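Local coordinates for protein putative Zn-dependent Alcohol Dehydrogenase (Rhodobacter sphaeroides, PDB 3IV6) that binds S-adenosylmethionine in a Rossmann-type fold and, despite its name as a zinc-dependent alcohol dehydrogenase, is probably an S-adenosylmethionine-dependent enzyme such as a methyltransferase, at residues N121-T124 / T125-R129; L150-Y153 / D154-K158. All coordinates share one frame; numbering follows the deposited sequence.

Both contacts are local helix starts, and they come in series along the chain: contact 1 (121-129) opens helix 125-139, which leads into strand 143-149, and contact 2 (150-158) follows that strand and opens helix 154-164. Strands 113-117 and 143-149, which precede the two turns, are parallel neighbours in the seven-stranded mixed sheet, so both turns follow the ends of adjacent strands. Their centres are about 17 Å apart, yet they touch: Arg122 NH2 lies 2.6 Å from Tyr153 OH, a probable hydrogen bond, and Asn121 CB packs on the same hydroxyl. Contact 1 lines the S-adenosylmethionine pocket through Phe123; contact 2 stands farther out, toward strand 179-181 and helix 187-192.

Contact 1. Residues N121-T124 / T125-R129; sequences NRFT and TEEAR
Thr124 and Glu127 exchange bonds between side chain and backbone at the start of helix 125-139, forming a capping box. Thr124 OG1 sits between its own backbone N and carbonyl carbon (chi1 61°), a rotation that presents the hydroxyl oxygen to the first turn, where Glu127 N donates to it at 3.2 Å. The return bond, from Thr124 N to Glu127 OE1, is fairly straight but weak at 3.4 Å. Glu127 reaches back with its chain extended beyond CG, its CB and CG running past Thr124 OG1. Ala128 N closes the turn on Thr124 O at 2.8 Å.

Phe123 lies across Glu127 at about a right angle, its ring plane turned 69° from the carboxylate. Phe123 leans on the helix with its CB, 3.8 Å from Ala128 CB, and with one ortho carbon, Phe123 CD2, 3.6 Å from Ala128 CA. The Phe123 side chain also touches Ile99 and the bound S-adenosylmethionine. A water joins Thr124 OG1 to Glu126 OE2, while Glu126 OE1 pairs with Arg130.

Lys10 forms a salt bridge with Glu127 OE1 and also bonds to Arg122 O, tying the cap to the N-terminal region. The negative carboxylate at the amino end of the helix should interact favourably with the helix dipole, and Lys10 probably helps keep it ionised, in a cap directly beside a wall of the ligand pocket.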
loop_
_atom_site.group_PDB
_atom_site.type_symbol
_atom_site.label_atom_id
_atom_site.label_comp_id
_atom_site.label_asym_id
_atom_site.label_seq_id
_atom_site.Cartn_x
_atom_site.Cartn_y
_atom_site.Cartn_z
ATOM N N ASN A 121 -2.982 -2.309 -2.900
ATOM C CA ASN A 121 -3.951 -3.326 -2.550
ATOM C C ASN A 121 -4.936 -2.733 -1.510
ATOM O O ASN A 121 -6.026 -3.266 -1.282
ATOM C CB ASN A 121 -3.218 -4.544 -1.992
ATOM C CG ASN A 121 -2.565 -5.401 -3.081
ATOM O OD1 ASN A 121 -1.332 -5.432 -3.226
ATOM N ND2 ASN A 121 -3.391 -6.113 -3.836
ATOM N N ARG A 122 -4.531 -1.619 -0.893
ATOM C CA ARG A 122 -5.350 -0.922 0.066
ATOM C C ARG A 122 -6.271 0.083 -0.592
ATOM O O ARG A 122 -6.919 0.875 0.109
ATOM C CB ARG A 122 -4.491 -0.210 1.120
ATOM C CG ARG A 122 -3.715 -1.153 2.057
ATOM C CD ARG A 122 -4.516 -2.435 2.330
ATOM N NE ARG A 122 -3.655 -3.596 2.146
ATOM C CZ ARG A 122 -3.987 -4.709 1.507
ATOM N NH1 ARG A 122 -5.181 -4.862 0.985
ATOM N NH2 ARG A 122 -3.098 -5.676 1.401
ATOM N N PHE A 123 -6.339 0.039 -1.925
ATOM C CA PHE A 123 -7.204 0.933 -2.682
ATOM C C PHE A 123 -8.325 0.262 -3.465
ATOM O O PHE A 123 -8.287 -0.930 -3.798
ATOM C CB PHE A 123 -6.396 1.801 -3.667
ATOM C CG PHE A 123 -5.274 2.590 -3.032
ATOM C CD1 PHE A 123 -5.448 3.216 -1.787
ATOM C CD2 PHE A 123 -4.059 2.734 -3.695
ATOM C CE1 PHE A 123 -4.446 3.925 -1.187
ATOM C CE2 PHE A 123 -3.021 3.474 -3.103
ATOM C CZ PHE A 123 -3.228 4.071 -1.817
ATOM N N THR A 124 -9.342 1.068 -3.751
ATOM C CA THR A 124 -10.284 0.779 -4.820
ATOM C C THR A 124 -9.594 1.203 -6.106
ATOM O O THR A 124 -8.512 1.792 -6.070
ATOM C CB THR A 124 -11.562 1.598 -4.696
ATOM O OG1 THR A 124 -11.258 3.004 -4.772
ATOM C CG2 THR A 124 -12.325 1.246 -3.416
ATOM N N THR A 125 -10.211 0.914 -7.240
ATOM C CA THR A 125 -9.615 1.266 -8.517
ATOM C C THR A 125 -9.460 2.783 -8.729
ATOM O O THR A 125 -8.377 3.232 -9.075
ATOM C CB THR A 125 -10.403 0.656 -9.651
ATOM O OG1 THR A 125 -10.583 -0.731 -9.372
ATOM C CG2 THR A 125 -9.655 0.815 -10.949
ATOM N N GLU A 126 -10.517 3.571 -8.546
ATOM C CA GLU A 126 -10.368 5.017 -8.644
ATOM C C GLU A 126 -9.440 5.612 -7.567
ATOM O O GLU A 126 -8.778 6.628 -7.798
ATOM C CB GLU A 126 -11.726 5.724 -8.611
ATOM C CG GLU A 126 -12.485 5.556 -7.299
ATOM C CD GLU A 126 -12.275 6.708 -6.302
ATOM O OE1 GLU A 126 -11.578 7.695 -6.641
ATOM O OE2 GLU A 126 -12.817 6.625 -5.169
ATOM N N GLU A 127 -9.397 5.016 -6.386
ATOM C CA GLU A 127 -8.431 5.445 -5.398
ATOM C C GLU A 127 -6.981 5.145 -5.896
ATOM O O GLU A 127 -6.083 5.999 -5.829
ATOM C CB GLU A 127 -8.683 4.738 -4.076
ATOM C CG GLU A 127 -9.538 5.420 -3.084
ATOM C CD GLU A 127 -9.358 4.831 -1.662
ATOM O OE1 GLU A 127 -9.499 3.595 -1.496
ATOM O OE2 GLU A 127 -9.068 5.608 -0.706
ATOM N N ALA A 128 -6.757 3.932 -6.390
ATOM C CA ALA A 128 -5.444 3.575 -6.915
ATOM C C ALA A 128 -5.005 4.463 -8.073
ATOM O O ALA A 128 -3.819 4.802 -8.175
ATOM C CB ALA A 128 -5.362 2.088 -7.299
ATOM N N ARG A 129 -5.936 4.851 -8.942
ATOM C CA ARG A 129 -5.592 5.792 -10.019
ATOM C C ARG A 129 -5.060 7.100 -9.424
ATOM O O ARG A 129 -3.950 7.497 -9.708
ATOM C CB ARG A 129 -6.772 6.066 -10.959
ATOM C CG ARG A 129 -7.209 4.888 -11.755
ATOM C CD ARG A 129 -8.529 5.156 -12.364
ATOM N NE ARG A 129 -9.087 3.979 -13.030
ATOM C CZ ARG A 129 -10.386 3.807 -13.258
ATOM N NH1 ARG A 129 -11.252 4.747 -12.866
ATOM N NH2 ARG A 129 -10.824 2.705 -13.858
HETATM O O HOH W 1 -13.417 4.485 -3.226
#

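Contact 2. Residues L150-Y153 / D154-K158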
loop_
_atom_site.group_PDB
_atom_site.type_symbol
_atom_site.label_atom_id
_atom_site.label_comp_id
_atom_site.label_asym_id
_atom_site.label_seq_id
_atom_site.Cartn_x
_atom_site.Cartn_y
_atom_site.Cartn_z
ATOM N N LEU A 150 -1.201 -9.969 -6.286
ATOM C CA LEU A 150 -2.104 -10.255 -7.385
ATOM C C LEU A 150 -3.010 -11.447 -7.126
ATOM O O LEU A 150 -2.618 -12.428 -6.489
ATOM C CB LEU A 150 -1.351 -10.451 -8.692
ATOM C CG LEU A 150 -0.348 -9.378 -9.150
ATOM C CD1 LEU A 150 0.506 -9.933 -10.273
ATOM C CD2 LEU A 150 -1.027 -8.087 -9.618
ATOM N N GLY A 151 -4.240 -11.320 -7.621
ATOM C CA GLY A 151 -5.280 -12.316 -7.446
ATOM C C GLY A 151 -5.888 -12.181 -6.079
ATOM O O GLY A 151 -5.736 -11.152 -5.454
ATOM N N PHE A 152 -6.533 -13.231 -5.592
ATOM C CA PHE A 152 -7.236 -13.158 -4.301
ATOM C C PHE A 152 -6.340 -13.429 -3.125
ATOM O O PHE A 152 -5.372 -14.200 -3.224
ATOM C CB PHE A 152 -8.441 -14.128 -4.248
ATOM C CG PHE A 152 -9.550 -13.771 -5.204
ATOM C CD1 PHE A 152 -10.254 -12.574 -5.063
ATOM C CD2 PHE A 152 -9.886 -14.621 -6.240
ATOM C CE1 PHE A 152 -11.260 -12.244 -5.954
ATOM C CE2 PHE A 152 -10.889 -14.286 -7.126
ATOM C CZ PHE A 152 -11.569 -13.102 -6.988
ATOM N N TYR A 153 -6.683 -12.795 -2.011
ATOM C CA TYR A 153 -6.121 -13.142 -0.709
ATOM C C TYR A 153 -6.748 -14.448 -0.157
ATOM O O TYR A 153 -7.827 -14.859 -0.584
ATOM C CB TYR A 153 -6.370 -11.998 0.256
ATOM C CG TYR A 153 -5.464 -10.796 0.067
ATOM C CD1 TYR A 153 -4.388 -10.586 0.921
ATOM C CD2 TYR A 153 -5.680 -9.873 -0.947
ATOM C CE1 TYR A 153 -3.565 -9.512 0.767
ATOM C CE2 TYR A 153 -4.848 -8.787 -1.112
ATOM C CZ TYR A 153 -3.798 -8.618 -0.245
ATOM O OH TYR A 153 -2.942 -7.548 -0.370
ATOM N N ASP A 154 -6.084 -15.117 0.777
ATOM C CA ASP A 154 -6.667 -16.324 1.351
ATOM C C ASP A 154 -8.034 -15.999 1.931
ATOM O O ASP A 154 -9.013 -16.707 1.692
ATOM C CB ASP A 154 -5.760 -16.913 2.431
ATOM C CG ASP A 154 -4.456 -17.514 1.856
ATOM O OD1 ASP A 154 -3.510 -17.694 2.664
ATOM O OD2 ASP A 154 -4.375 -17.802 0.624
ATOM N N ILE A 155 -8.110 -14.905 2.672
ATOM C CA ILE A 155 -9.385 -14.460 3.190
ATOM C C ILE A 155 -10.438 -14.241 2.103
ATOM O O ILE A 155 -11.635 -14.283 2.375
ATOM C CB ILE A 155 -9.288 -13.172 4.013
ATOM C CG1 ILE A 155 -10.682 -12.855 4.573
ATOM C CG2 ILE A 155 -8.831 -12.034 3.144
ATOM C CD1 ILE A 155 -10.757 -11.718 5.573
ATOM N N ASP A 156 -10.015 -13.991 0.878
ATOM C CA ASP A 156 -10.996 -13.698 -0.153
ATOM C C ASP A 156 -11.726 -14.983 -0.445
ATOM O O ASP A 156 -12.951 -14.998 -0.577
ATOM C CB ASP A 156 -10.343 -13.155 -1.437
ATOM C CG ASP A 156 -9.810 -11.718 -1.283
ATOM O OD1 ASP A 156 -10.189 -11.066 -0.280
ATOM O OD2 ASP A 156 -9.017 -11.258 -2.161
ATOM N N LEU A 157 -10.954 -16.061 -0.550
ATOM C CA LEU A 157 -11.496 -17.392 -0.788
ATOM C C LEU A 157 -12.548 -17.820 0.312
ATOM O O LEU A 157 -13.610 -18.346 0.005
ATOM C CB LEU A 157 -10.343 -18.397 -0.963
ATOM C CG LEU A 157 -9.316 -18.161 -2.100
ATOM C CD1 LEU A 157 -8.112 -19.140 -2.051
ATOM C CD2 LEU A 157 -9.950 -18.198 -3.491
ATOM N N LYS A 158 -12.273 -17.568 1.584
ATOM C CA LYS A 158 -13.291 -17.783 2.587
ATOM C C LYS A 158 -14.473 -16.823 2.373
ATOM O O LYS A 158 -15.620 -17.212 2.565
ATOM C CB LYS A 158 -12.731 -17.622 3.999
ATOM C CG LYS A 158 -11.494 -18.470 4.282
ATOM C CD LYS A 158 -11.811 -19.767 5.029
ATOM C CE LYS A 158 -12.501 -20.786 4.123
ATOM N NZ LYS A 158 -12.712 -22.090 4.833
#
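Asp156 turns its carboxylate back to the residues just ahead of helix 154-164, where OD2 accepts from Tyr153 N at 2.8 Å. The N-H comes from above the carboxylate plane, 60° out of it. The same oxygen lies in plane at the edges of two rings: it is 3.4 Å from CD1 of Phe152 and 3.8 Å from CD2 of Tyr153. Phe152 crosses the aspartate at about a right angle, ring and carboxylate planes 87° apart, and its CB rests 3.5 Å from Asp156 CB. With CG anti to its carbonyl carbon (chi1 -72°), Asp156 aims the acid at the incoming chain. It thus supplies the return half of a capping-box pattern, side chain to N-cap backbone N, at the start of the helix that follows strand 143-149.

Tyr153 is the N-cap residue, but its own link to the first turn is made by backbone hydrogen bonds: Asp156 N donates to Tyr153 O, joined by a weak bond from Leu157 N. The tyrosine side chain only packs there, with Ile155 CG2 3.8 Å from Tyr153 CB.

Farther out, Arg216 forms a salt bridge through NE with Asp156 OD2 and touches both aromatic side chains, while Phe180 of strand 179-181 packs on Phe152 and Asp156. The tyrosine ring makes a cation-pi contact with Lys149.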